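Local coordinates for protein serine racemase (Enterococcus faecalis, PDB 4ECL) that belongs to the alanine racemase family, pairing a TIM-barrel domain with a beta-rich C-terminal domain, and is the cytoplasmic domain of the serine racemase VanTG, here a two-chain assembly, at residues L247-V252 with L280-A285; T4-L9 with G365-I370; N291-N296 with G310-D315; R304-V309 with L317-T322. One frame throughout, in Å; residues are numbered along the deposited sequence.

How the contacts relate
Contacts 1, 2 and 4 all reach one mixed sheet: contact 2 pairs the two ends of the chain in parallel, contact 4 is an antiparallel hairpin, and contact 1 lays the chain just past a strand against a neighbouring strand, mainly by apolar side chains. Contact 3 joins two loops, through one bond to a serine hydroxyl and one between backbones. Contacts 1, 3 and 4 are largely buried; contact 2 is partly so, and its arginine end is charged and hydrated, an example of contact chemistry following place in the fold. A salt bridge from Arg367 to Asp315 ties contact 2 to the 310-315 loop, and contacts 3 and 4 alternate along the chain.

Contact 1 of 4, residues L247-V252 with L280-A285; sequences LKAKVV and LPIGYA
Val251 and Leu280 bring their backbones closest, with CA atoms 4.9 Å apart, at the point where strand 245-257 is interrupted and segment 280-285 leaves strand 275-280 through an inverse gamma turn centred on Pro281. That turn is closed by a weak bond from Ile282 N to Leu280 O, and it presses the proline ring against the strand: Pro281 CD lies only 3.0 Å from Lys250 O, a tight approach of a ring carbon to a carbonyl oxygen. Further round the same ring, Pro281 CG meets Val252 CG1 at 3.8 Å. Leu280 starts out directed away from the strand, yet its CD2 branch comes back to touch both the backbone N of Val251 and, at 3.8 Å, its CG2. Ile282 works in the other direction along the strand. Its CG1 is anti to the backbone N (chi1 -174°) and its CD1 anti to CA (chi2 180°), an extended chain that reaches Leu247 tip to tip, with Ile282 CD1 3.9 Å from Leu247 CD1. The shorter branch, CG2, faces Ala249 CB at 4.1 Å. The join therefore depends on methyl and ring carbons rather than on paired amides, the backbone of strand 247-250 being engaged elsewhere. Ala249 bonds to Ala333 of strand 332-334, whereas the backbones of Lys248 and Lys250 hydrogen-bond to Tyr8 of strand 7-11 and to Arg6 just before it; Leu280 packs on Ala333, and Val252 reaches Tyr86 of the second subunit.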
loop_
_atom_site.group_PDB
_atom_site.type_symbol
_atom_site.label_atom_id
_atom_site.label_comp_id
_atom_site.label_asym_id
_atom_site.label_seq_id
_atom_site.Cartn_x
_atom_site.Cartn_y
_atom_site.Cartn_z
ATOM N N LEU A 247 -9.433 -7.865 -9.214
ATOM C CA LEU A 247 -8.315 -7.010 -9.636
ATOM C C LEU A 247 -7.935 -7.278 -11.096
ATOM O O LEU A 247 -7.617 -8.417 -11.469
ATOM C CB LEU A 247 -7.102 -7.232 -8.740
ATOM C CG LEU A 247 -5.806 -6.484 -9.099
ATOM C CD1 LEU A 247 -5.978 -4.978 -8.992
ATOM C CD2 LEU A 247 -4.656 -6.970 -8.233
ATOM N N LYS A 248 -7.948 -6.224 -11.912
ATOM C CA LYS A 248 -7.831 -6.374 -13.367
ATOM C C LYS A 248 -6.771 -5.444 -13.942
ATOM O O LYS A 248 -6.472 -4.400 -13.365
ATOM C CB LYS A 248 -9.156 -6.035 -14.044
ATOM C CG LYS A 248 -10.371 -6.728 -13.481
ATOM C CD LYS A 248 -10.588 -8.082 -14.103
ATOM C CE LYS A 248 -11.960 -8.608 -13.719
ATOM N NZ LYS A 248 -12.298 -9.885 -14.389
ATOM N N ALA A 249 -6.222 -5.817 -15.095
ATOM C CA ALA A 249 -5.268 -4.956 -15.800
ATOM C C ALA A 249 -5.231 -5.299 -17.286
ATOM O O ALA A 249 -5.333 -6.471 -17.656
ATOM C CB ALA A 249 -3.871 -5.065 -15.177
ATOM N N LYS A 250 -5.100 -4.277 -18.132
ATOM C CA LYS A 250 -5.087 -4.470 -19.586
ATOM C C LYS A 250 -3.690 -4.528 -20.192
ATOM O O LYS A 250 -2.863 -3.653 -19.930
ATOM C CB LYS A 250 -5.929 -3.390 -20.277
ATOM C CG LYS A 250 -7.431 -3.672 -20.142
ATOM C CD LYS A 250 -8.276 -2.493 -20.573
ATOM C CE LYS A 250 -9.753 -2.763 -20.326
ATOM N NZ LYS A 250 -10.593 -1.623 -20.783
ATOM N N VAL A 251 -3.442 -5.562 -21.001
ATOM C CA VAL A 251 -2.169 -5.735 -21.705
ATOM C C VAL A 251 -1.806 -4.504 -22.538
ATOM O O VAL A 251 -2.628 -3.980 -23.288
ATOM C CB VAL A 251 -2.206 -6.950 -22.670
ATOM C CG1 VAL A 251 -0.882 -7.091 -23.381
ATOM C CG2 VAL A 251 -2.565 -8.239 -21.923
ATOM N N VAL A 252 -0.570 -4.040 -22.394
ATOM C CA VAL A 252 -0.133 -2.848 -23.111
ATOM C C VAL A 252 0.872 -3.182 -24.199
ATOM O O VAL A 252 1.176 -2.341 -25.043
ATOM C CB VAL A 252 0.510 -1.830 -22.154
ATOM C CG1 VAL A 252 -0.533 -1.308 -21.187
ATOM C CG2 VAL A 252 1.667 -2.478 -21.413
ATOM N N LEU A 280 1.803 -6.104 -18.456
ATOM C CA LEU A 280 0.687 -5.520 -17.715
ATOM C C LEU A 280 1.151 -4.285 -16.945
ATOM O O LEU A 280 2.192 -4.305 -16.293
ATOM C CB LEU A 280 0.116 -6.536 -16.731
ATOM C CG LEU A 280 -0.490 -7.814 -17.318
ATOM C CD1 LEU A 280 -0.970 -8.733 -16.211
ATOM C CD2 LEU A 280 -1.635 -7.486 -18.269
ATOM N N PRO A 281 0.368 -3.207 -17.008
ATOM C CA PRO A 281 0.713 -1.928 -16.389
ATOM C C PRO A 281 0.253 -1.912 -14.945
ATOM O O PRO A 281 -0.473 -1.013 -14.524
ATOM C CB PRO A 281 -0.100 -0.939 -17.212
ATOM C CG PRO A 281 -1.355 -1.716 -17.536
ATOM C CD PRO A 281 -0.931 -3.152 -17.695
ATOM N N ILE A 282 0.645 -2.937 -14.197
ATOM C CA ILE A 282 0.401 -2.976 -12.767
ATOM C C ILE A 282 1.639 -3.508 -12.063
ATOM O O ILE A 282 2.268 -4.465 -12.526
ATOM C CB ILE A 282 -0.820 -3.834 -12.402
ATOM C CG1 ILE A 282 -1.120 -3.726 -10.905
ATOM C CG2 ILE A 282 -0.603 -5.297 -12.775
ATOM C CD1 ILE A 282 -2.354 -4.571 -10.496
ATOM N N GLY A 283 2.002 -2.869 -10.956
ATOM C CA GLY A 283 3.178 -3.274 -10.211
ATOM C C GLY A 283 2.964 -3.273 -8.709
ATOM O O GLY A 283 1.822 -3.209 -8.229
ATOM N N TYR A 284 4.059 -3.330 -7.950
ATOM C CA TYR A 284 3.919 -3.424 -6.497
ATOM C C TYR A 284 3.410 -2.124 -5.870
ATOM O O TYR A 284 2.719 -2.159 -4.866
ATOM C CB TYR A 284 5.173 -3.982 -5.814
ATOM C CG TYR A 284 6.478 -3.268 -6.121
ATOM C CD1 TYR A 284 6.759 -2.018 -5.576
ATOM C CD2 TYR A 284 7.449 -3.870 -6.911
ATOM C CE1 TYR A 284 7.961 -1.373 -5.841
ATOM C CE2 TYR A 284 8.657 -3.236 -7.179
ATOM C CZ TYR A 284 8.905 -1.988 -6.643
ATOM O OH TYR A 284 10.090 -1.360 -6.913
ATOM N N ALA A 285 3.690 -0.981 -6.490
ATOM C CA ALA A 285 3.126 0.278 -5.994
ATOM C C ALA A 285 1.603 0.290 -6.069
ATOM O O ALA A 285 0.944 1.052 -5.368
ATOM C CB ALA A 285 3.694 1.464 -6.735
#

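Contact 2 of 4, residues T4-L9 with G365-I370; sequences TDRAYL and GHRLNI
Ala7, Leu9 and Leu368 make the close-packed part of this contact. Leu368 holds its two methyls apart, CD2 on Ala7 CB at 3.7 Å and CD1 on Leu9 CG at 4.1 Å, the two leucines crossing at about a right angle. Beside them Leu9 N gives Asn369 O a short bond of 2.7 Å, with the donor nearly in line with the C=O (172°). The amide of Asn369 returns only a weak bond to Ala7 O. This is a parallel pairing, Tyr8 with Asn369 and Leu9 with Ile370, and it sets the first strand of the chain against the last, so that both termini share the sheet of the C-terminal domain. The other end is polar and hydrated, between partly exposed arginines. A water bridges the segments there: it accepts from Arg6 NH2, in the plane of the guanidinium, and donates to Ala7 O (2.7 Å) and to Arg367 O. Arg6 NH1 stands over one face of the Arg367 guanidinium, 3.1 Å from Arg367 NH2, the planes 75° apart. Two like charges so close are probably reconciled by Asp286, which forms a salt bridge with each, while Arg367 NH1 pairs with Glu68 of the second subunit.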
loop_
_atom_site.group_PDB
_atom_site.type_symbol
_atom_site.label_atom_id
_atom_site.label_comp_id
_atom_site.label_asym_id
_atom_site.label_seq_id
_atom_site.Cartn_x
_atom_site.Cartn_y
_atom_site.Cartn_z
ATOM N N THR A 4 -10.917 2.117 -16.791
ATOM C CA THR A 4 -10.539 0.736 -17.076
ATOM C C THR A 4 -9.325 0.629 -17.996
ATOM O O THR A 4 -8.910 -0.468 -18.346
ATOM C CB THR A 4 -11.716 -0.065 -17.680
ATOM O OG1 THR A 4 -12.339 0.697 -18.729
ATOM C CG2 THR A 4 -12.740 -0.391 -16.601
ATOM N N ASP A 5 -8.735 1.759 -18.362
ATOM C CA ASP A 5 -7.638 1.740 -19.330
ATOM C C ASP A 5 -6.369 0.997 -18.885
ATOM O O ASP A 5 -5.672 0.407 -19.715
ATOM C CB ASP A 5 -7.282 3.164 -19.764
ATOM C CG ASP A 5 -8.315 3.763 -20.703
ATOM O OD1 ASP A 5 -9.239 3.032 -21.121
ATOM O OD2 ASP A 5 -8.196 4.962 -21.034
ATOM N N ARG A 6 -6.068 1.022 -17.586
ATOM C CA ARG A 6 -4.786 0.516 -17.089
ATOM C C ARG A 6 -4.915 -0.644 -16.092
ATOM O O ARG A 6 -4.664 -1.797 -16.430
ATOM C CB ARG A 6 -3.982 1.669 -16.466
ATOM C CG ARG A 6 -2.680 1.269 -15.798
ATOM C CD ARG A 6 -2.138 2.420 -14.973
ATOM N NE ARG A 6 -1.015 2.001 -14.143
ATOM C CZ ARG A 6 -1.081 1.803 -12.827
ATOM N NH1 ARG A 6 0.003 1.421 -12.165
ATOM N NH2 ARG A 6 -2.218 1.993 -12.168
ATOM N N ALA A 7 -5.274 -0.331 -14.856
ATOM C CA ALA A 7 -5.456 -1.355 -13.837
ATOM C C ALA A 7 -6.525 -0.865 -12.898
ATOM O O ALA A 7 -6.577 0.322 -12.577
ATOM C CB ALA A 7 -4.158 -1.612 -13.082
ATOM N N TYR A 8 -7.382 -1.773 -12.449
ATOM C CA TYR A 8 -8.534 -1.356 -11.674
ATOM C C TYR A 8 -9.084 -2.482 -10.831
ATOM O O TYR A 8 -8.793 -3.659 -11.078
ATOM C CB TYR A 8 -9.624 -0.798 -12.597
ATOM C CG TYR A 8 -10.020 -1.745 -13.697
ATOM C CD1 TYR A 8 -9.299 -1.796 -14.880
ATOM C CD2 TYR A 8 -11.111 -2.597 -13.555
ATOM C CE1 TYR A 8 -9.649 -2.664 -15.906
ATOM C CE2 TYR A 8 -11.473 -3.477 -14.578
ATOM C CZ TYR A 8 -10.734 -3.497 -15.747
ATOM O OH TYR A 8 -11.065 -4.350 -16.769
ATOM N N LEU A 9 -9.848 -2.097 -9.813
ATOM C CA LEU A 9 -10.595 -3.031 -8.998
ATOM C C LEU A 9 -12.038 -3.002 -9.454
ATOM O O LEU A 9 -12.577 -1.942 -9.781
ATOM C CB LEU A 9 -10.530 -2.650 -7.520
ATOM C CG LEU A 9 -9.162 -2.751 -6.844
ATOM C CD1 LEU A 9 -9.188 -2.045 -5.505
ATOM C CD2 LEU A 9 -8.762 -4.206 -6.675
ATOM N N GLY A 365 -3.377 -0.626 -3.745
ATOM C CA GLY A 365 -2.808 0.700 -3.926
ATOM C C GLY A 365 -3.858 1.750 -4.238
ATOM O O GLY A 365 -4.846 1.478 -4.918
ATOM N N HIS A 366 -3.638 2.960 -3.741
ATOM C CA HIS A 366 -4.561 4.071 -3.960
ATOM C C HIS A 366 -4.660 4.473 -5.427
ATOM O O HIS A 366 -5.633 5.113 -5.827
ATOM C CB HIS A 366 -4.149 5.293 -3.124
ATOM C CG HIS A 366 -5.123 6.425 -3.198
ATOM N ND1 HIS A 366 -4.824 7.630 -3.799
ATOM C CD2 HIS A 366 -6.405 6.527 -2.772
ATOM C CE1 HIS A 366 -5.875 8.427 -3.729
ATOM N NE2 HIS A 366 -6.848 7.782 -3.112
ATOM N N ARG A 367 -3.648 4.109 -6.219
ATOM C CA ARG A 367 -3.588 4.453 -7.643
ATOM C C ARG A 367 -4.603 3.673 -8.491
ATOM O O ARG A 367 -4.984 4.116 -9.579
ATOM C CB ARG A 367 -2.157 4.230 -8.177
ATOM C CG ARG A 367 -1.867 4.771 -9.568
ATOM C CD ARG A 367 -0.345 4.858 -9.855
ATOM N NE ARG A 367 0.307 3.546 -9.828
ATOM C CZ ARG A 367 1.615 3.348 -9.977
ATOM N NH1 ARG A 367 2.432 4.378 -10.178
ATOM N NH2 ARG A 367 2.106 2.114 -9.936
ATOM N N LEU A 368 -5.037 2.516 -7.998
ATOM C CA LEU A 368 -5.978 1.661 -8.734
ATOM C C LEU A 368 -7.336 2.325 -8.852
ATOM O O LEU A 368 -7.865 2.818 -7.863
ATOM C CB LEU A 368 -6.148 0.321 -8.010
ATOM C CG LEU A 368 -4.951 -0.630 -7.999
ATOM C CD1 LEU A 368 -5.208 -1.824 -7.088
ATOM C CD2 LEU A 368 -4.664 -1.083 -9.423
ATOM N N ASN A 369 -7.927 2.312 -10.046
ATOM C CA ASN A 369 -9.279 2.834 -10.188
ATOM C C ASN A 369 -10.283 1.823 -9.657
ATOM O O ASN A 369 -10.031 0.623 -9.678
ATOM C CB ASN A 369 -9.585 3.214 -11.635
ATOM C CG ASN A 369 -8.804 4.439 -12.087
ATOM O OD1 ASN A 369 -7.902 4.349 -12.929
ATOM N ND2 ASN A 369 -9.142 5.593 -11.519
ATOM N N ILE A 370 -11.412 2.306 -9.157
ATOM C CA ILE A 370 -12.426 1.406 -8.606
ATOM C C ILE A 370 -13.737 1.491 -9.373
ATOM O O ILE A 370 -14.311 2.569 -9.521
ATOM C CB ILE A 370 -12.669 1.659 -7.107
ATOM C CG1 ILE A 370 -11.356 1.493 -6.339
ATOM C CG2 ILE A 370 -13.728 0.717 -6.585
ATOM C CD1 ILE A 370 -11.518 1.457 -4.845
HETATM O O HOH W 1 -4.793 2.374 -12.211
#

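Contact 3 of 4, residues N291-N296 with G310-D315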
loop_
_atom_site.group_PDB
_atom_site.type_symbol
_atom_site.label_atom_id
_atom_site.label_comp_id
_atom_site.label_asym_id
_atom_site.label_seq_id
_atom_site.Cartn_x
_atom_site.Cartn_y
_atom_site.Cartn_z
ATOM N N ASN A 291 6.638 -10.039 -3.867
ATOM C CA ASN A 291 7.028 -11.427 -3.604
ATOM C C ASN A 291 6.215 -12.453 -4.410
ATOM O O ASN A 291 6.466 -13.656 -4.350
ATOM C CB ASN A 291 7.020 -11.745 -2.102
ATOM C CG ASN A 291 5.625 -11.715 -1.501
ATOM O OD1 ASN A 291 4.628 -11.642 -2.218
ATOM N ND2 ASN A 291 5.549 -11.781 -0.172
ATOM N N LEU A 292 5.250 -11.971 -5.181
ATOM C CA LEU A 292 4.585 -12.823 -6.171
ATOM C C LEU A 292 5.442 -13.029 -7.442
ATOM O O LEU A 292 5.030 -13.734 -8.371
ATOM C CB LEU A 292 3.220 -12.237 -6.537
ATOM C CG LEU A 292 2.232 -12.189 -5.375
ATOM C CD1 LEU A 292 0.914 -11.524 -5.771
ATOM C CD2 LEU A 292 2.000 -13.605 -4.854
ATOM N N SER A 293 6.625 -12.413 -7.468
ATOM C CA SER A 293 7.538 -12.481 -8.608
ATOM C C SER A 293 7.899 -13.909 -9.020
ATOM O O SER A 293 7.790 -14.840 -8.223
ATOM C CB SER A 293 8.834 -11.711 -8.305
ATOM O OG SER A 293 8.667 -10.302 -8.389
ATOM N N CYS A 294 8.310 -14.061 -10.282
ATOM C CA CYS A 294 8.913 -15.294 -10.809
ATOM C C CYS A 294 8.098 -16.584 -10.659
ATOM O O CYS A 294 8.608 -17.581 -10.141
ATOM C CB CYS A 294 10.295 -15.512 -10.195
ATOM S SG CYS A 294 11.205 -13.993 -9.927
ATOM N N GLY A 295 6.854 -16.571 -11.127
ATOM C CA GLY A 295 6.031 -17.767 -11.108
ATOM C C GLY A 295 5.317 -18.011 -9.785
ATOM O O GLY A 295 4.594 -19.003 -9.624
ATOM N N ASN A 296 5.502 -17.101 -8.837
ATOM C CA ASN A 296 4.819 -17.220 -7.554
ATOM C C ASN A 296 3.334 -16.870 -7.628
ATOM O O ASN A 296 2.614 -16.943 -6.628
ATOM C CB ASN A 296 5.547 -16.427 -6.472
ATOM C CG ASN A 296 6.777 -17.144 -5.986
ATOM O OD1 ASN A 296 6.754 -18.361 -5.801
ATOM N ND2 ASN A 296 7.869 -16.408 -5.802
ATOM N N GLY A 310 9.726 -13.179 -14.479
ATOM C CA GLY A 310 10.674 -12.198 -13.982
ATOM C C GLY A 310 10.175 -11.510 -12.724
ATOM O O GLY A 310 9.145 -11.891 -12.160
ATOM N N LYS A 311 10.901 -10.486 -12.290
ATOM C CA LYS A 311 10.528 -9.745 -11.089
ATOM C C LYS A 311 9.374 -8.796 -11.385
ATOM O O LYS A 311 9.219 -8.318 -12.521
ATOM C CB LYS A 311 11.721 -8.954 -10.557
ATOM C CG LYS A 311 13.013 -9.753 -10.489
ATOM C CD LYS A 311 12.881 -10.932 -9.528
ATOM C CE LYS A 311 12.800 -10.475 -8.070
ATOM N NZ LYS A 311 12.782 -11.618 -7.100
ATOM N N ILE A 312 8.558 -8.542 -10.367
ATOM C CA ILE A 312 7.488 -7.563 -10.461
ATOM C C ILE A 312 8.062 -6.176 -10.222
ATOM O O ILE A 312 8.795 -5.965 -9.270
ATOM C CB ILE A 312 6.378 -7.849 -9.440
ATOM C CG1 ILE A 312 5.748 -9.216 -9.727
ATOM C CG2 ILE A 312 5.328 -6.746 -9.477
ATOM C CD1 ILE A 312 4.621 -9.601 -8.783
ATOM N N CYS A 313 7.755 -5.231 -11.098
ATOM C CA CYS A 313 8.307 -3.895 -10.939
ATOM C C CYS A 313 7.342 -2.998 -10.196
ATOM O O CYS A 313 6.285 -3.430 -9.757
ATOM C CB CYS A 313 8.675 -3.282 -12.298
ATOM S SG CYS A 313 9.884 -4.274 -13.178
HETATM N N MSE A 314 7.728 -1.743 -10.044
HETATM C CA MSE A 314 6.941 -0.797 -9.277
HETATM C C MSE A 314 5.618 -0.486 -9.960
HETATM O O MSE A 314 4.592 -0.343 -9.290
HETATM C CB MSE A 314 7.752 0.474 -9.034
HETATM C CG MSE A 314 6.988 1.594 -8.384
HETATM SE SE MSE A 314 8.259 2.833 -7.630
HETATM C CE MSE A 314 7.256 4.396 -7.701
ATOM N N ASP A 315 5.633 -0.400 -11.289
ATOM C CA ASP A 315 4.412 -0.065 -12.027
ATOM C C ASP A 315 4.023 -1.024 -13.158
ATOM O O ASP A 315 3.067 -0.751 -13.886
ATOM C CB ASP A 315 4.514 1.349 -12.596
ATOM C CG ASP A 315 5.397 2.246 -11.760
ATOM O OD1 ASP A 315 4.940 2.701 -10.682
ATOM O OD2 ASP A 315 6.550 2.487 -12.187
#
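Ser293 and Ile312 carry this contact through a short bond, Ile312 N to Ser293 OG at 2.6 Å. The serine hydroxyl is anti to its own carbonyl carbon (chi1 -76°), which turns OG to the facing amide; it also donates to Arg290 O, so the oxygen is gripped as acceptor and donor at once. Ile312 folds over the same serine: its CG1 lies 3.4 Å from Ser293 OG, and its end methyl CD1, anti to CA (chi2 -179°), continues to Leu292 CB at 3.7 Å. Leu292 in turn packs on helix 346-352. A type I' beta turn from Ser293 to Asn296 follows directly, with Cys294 and Gly295 at its two central positions and both at positive phi. The amide of Cys294, at the entry to the turn, donates to Gly310 O at 3.0 Å from above the carbonyl plane, 41° out of it. Thus two loops, one leading into strand 298-301 and the other out of strand 304-309, are tied by a side-chain and a backbone acceptor in succession. Lys311 starts out directed away from segment 291-296, though its CB still touches Ser293. A bend at chi2 sets CD against Cys294 SG at 3.5 Å, and a second bend at chi3 turns CE back toward Ser293. The carbonyl oxygen of Lys311 accepts a hydrogen bond from Arg132 of the second subunit.

Contact 4 of 4, residues R304-V309 with L317-T322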
loop_
_atom_site.group_PDB
_atom_site.type_symbol
_atom_site.label_atom_id
_atom_site.label_comp_id
_atom_site.label_asym_id
_atom_site.label_seq_id
_atom_site.Cartn_x
_atom_site.Cartn_y
_atom_site.Cartn_z
ATOM N N ARG A 304 -7.354 -18.461 -19.391
ATOM C CA ARG A 304 -6.212 -19.354 -19.228
ATOM C C ARG A 304 -5.173 -18.771 -18.269
ATOM O O ARG A 304 -5.119 -17.554 -18.047
ATOM C CB ARG A 304 -5.574 -19.637 -20.589
ATOM C CG ARG A 304 -6.576 -19.914 -21.706
ATOM C CD ARG A 304 -7.251 -21.261 -21.528
ATOM N NE ARG A 304 -6.295 -22.366 -21.578
ATOM C CZ ARG A 304 -6.634 -23.652 -21.487
ATOM N NH1 ARG A 304 -7.909 -23.998 -21.345
ATOM N NH2 ARG A 304 -5.699 -24.595 -21.544
ATOM N N GLN A 305 -4.351 -19.638 -17.690
ATOM C CA GLN A 305 -3.355 -19.177 -16.730
ATOM C C GLN A 305 -2.091 -18.688 -17.424
ATOM O O GLN A 305 -1.527 -19.384 -18.272
ATOM C CB GLN A 305 -3.013 -20.286 -15.743
ATOM C CG GLN A 305 -4.203 -20.790 -14.974
ATOM C CD GLN A 305 -3.815 -21.840 -13.964
ATOM O OE1 GLN A 305 -2.633 -22.157 -13.814
ATOM N NE2 GLN A 305 -4.807 -22.387 -13.261
ATOM N N ALA A 306 -1.658 -17.482 -17.064
ATOM C CA ALA A 306 -0.435 -16.900 -17.612
ATOM C C ALA A 306 0.504 -16.608 -16.458
ATOM O O ALA A 306 0.275 -15.660 -15.699
ATOM C CB ALA A 306 -0.750 -15.626 -18.374
ATOM N N PRO A 307 1.547 -17.436 -16.299
ATOM C CA PRO A 307 2.463 -17.285 -15.162
ATOM C C PRO A 307 3.224 -15.964 -15.235
ATOM O O PRO A 307 3.600 -15.516 -16.317
ATOM C CB PRO A 307 3.437 -18.456 -15.330
ATOM C CG PRO A 307 2.742 -19.422 -16.237
ATOM C CD PRO A 307 1.877 -18.600 -17.132
ATOM N N ILE A 308 3.423 -15.335 -14.088
ATOM C CA ILE A 308 4.213 -14.123 -14.033
ATOM C C ILE A 308 5.674 -14.470 -14.305
ATOM O O ILE A 308 6.213 -15.420 -13.733
ATOM C CB ILE A 308 4.073 -13.443 -12.676
ATOM C CG1 ILE A 308 2.598 -13.125 -12.410
ATOM C CG2 ILE A 308 4.934 -12.190 -12.631
ATOM C CD1 ILE A 308 2.313 -12.679 -10.994
ATOM N N VAL A 309 6.309 -13.716 -15.197
ATOM C CA VAL A 309 7.699 -13.976 -15.551
ATOM C C VAL A 309 8.603 -12.826 -15.098
ATOM O O VAL A 309 8.269 -11.650 -15.270
ATOM C CB VAL A 309 7.858 -14.259 -17.061
ATOM C CG1 VAL A 309 7.022 -15.464 -17.455
ATOM C CG2 VAL A 309 7.433 -13.061 -17.877
ATOM N N LEU A 317 4.499 -5.423 -14.809
ATOM C CA LEU A 317 5.017 -6.784 -14.726
ATOM C C LEU A 317 4.788 -7.522 -16.050
ATOM O O LEU A 317 4.177 -6.976 -16.975
ATOM C CB LEU A 317 4.397 -7.546 -13.545
ATOM C CG LEU A 317 2.888 -7.765 -13.438
ATOM C CD1 LEU A 317 2.438 -8.978 -14.259
ATOM C CD2 LEU A 317 2.521 -7.939 -11.984
ATOM N N ALA A 318 5.292 -8.751 -16.138
ATOM C CA ALA A 318 5.221 -9.521 -17.368
ATOM C C ALA A 318 4.632 -10.917 -17.144
ATOM O O ALA A 318 4.933 -11.577 -16.147
ATOM C CB ALA A 318 6.603 -9.627 -17.989
ATOM N N VAL A 319 3.796 -11.370 -18.071
ATOM C CA VAL A 319 3.260 -12.726 -17.983
ATOM C C VAL A 319 3.463 -13.502 -19.270
ATOM O O VAL A 319 3.641 -12.926 -20.350
ATOM C CB VAL A 319 1.776 -12.751 -17.597
ATOM C CG1 VAL A 319 1.579 -12.187 -16.181
ATOM C CG2 VAL A 319 0.961 -11.985 -18.604
ATOM N N ASP A 320 3.434 -14.822 -19.144
ATOM C CA ASP A 320 3.727 -15.719 -20.255
ATOM C C ASP A 320 2.437 -16.084 -20.976
ATOM O O ASP A 320 1.574 -16.738 -20.405
ATOM C CB ASP A 320 4.372 -16.977 -19.687
ATOM C CG ASP A 320 5.045 -17.816 -20.737
ATOM O OD1 ASP A 320 4.752 -17.637 -21.939
ATOM O OD2 ASP A 320 5.872 -18.666 -20.347
ATOM N N VAL A 321 2.295 -15.665 -22.227
ATOM C CA VAL A 321 1.088 -15.992 -22.992
ATOM C C VAL A 321 1.386 -16.877 -24.198
ATOM O O VAL A 321 0.605 -16.925 -25.152
ATOM C CB VAL A 321 0.303 -14.726 -23.414
ATOM C CG1 VAL A 321 -0.267 -14.028 -22.177
ATOM C CG2 VAL A 321 1.187 -13.778 -24.201
ATOM N N THR A 322 2.510 -17.587 -24.129
ATOM C CA THR A 322 2.945 -18.479 -25.200
ATOM C C THR A 322 1.843 -19.453 -25.642
ATOM O O THR A 322 1.725 -19.773 -26.825
ATOM C CB THR A 322 4.211 -19.271 -24.795
ATOM O OG1 THR A 322 5.212 -18.369 -24.307
ATOM C CG2 THR A 322 4.777 -20.042 -25.991
HETATM O O HOH W 2 7.552 -9.377 -14.558
#
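Val309 meets two residues of the facing strand because chi1 (-59°) sets CG1 anti to its own carbonyl carbon, against Asp320 CB at 3.8 Å, while CG2 sits between the backbone N and that carbon and rests on Ala318 CB at 3.5 Å. Ile308 has its CG1 turned likewise (chi1 -58°), and it touches Val319 CG1 at 4.0 Å on the other face of the sheet. Ala306 extends this second face, with its CB 3.9 Å from Val319 CB. Between the faces run the bonds of an antiparallel beta hairpin whose strand directions are 138° apart, well short of exact opposition. Asp320 N donates to Pro307 O at 2.9 Å, close to the carbonyl plane; Val309 N donates to Ala318 O at 2.7 Å, almost straight at hydrogen but more tilted from its acceptor's plane. Nearer the hairpin loop a water joins the strands, donating to Val309 O and accepting from Ala318 N. At the far end the carboxylate of Asp320 turns back on its own chain: OD1 takes the amide of Thr322, 3.1 Å from N, in an Asx turn, and accepts the Thr322 hydroxyl on its syn side, so two donors from one residue hold the carboxylate. Outside the hairpin, strand 304-309 pairs with strand 298-301 and strand 317-320 with strand 275-280. Val309 and Ala318 lie on Ile277, Ala306 and Val319 share Val299, and Ala318 also packs against Arg132 of the second subunit.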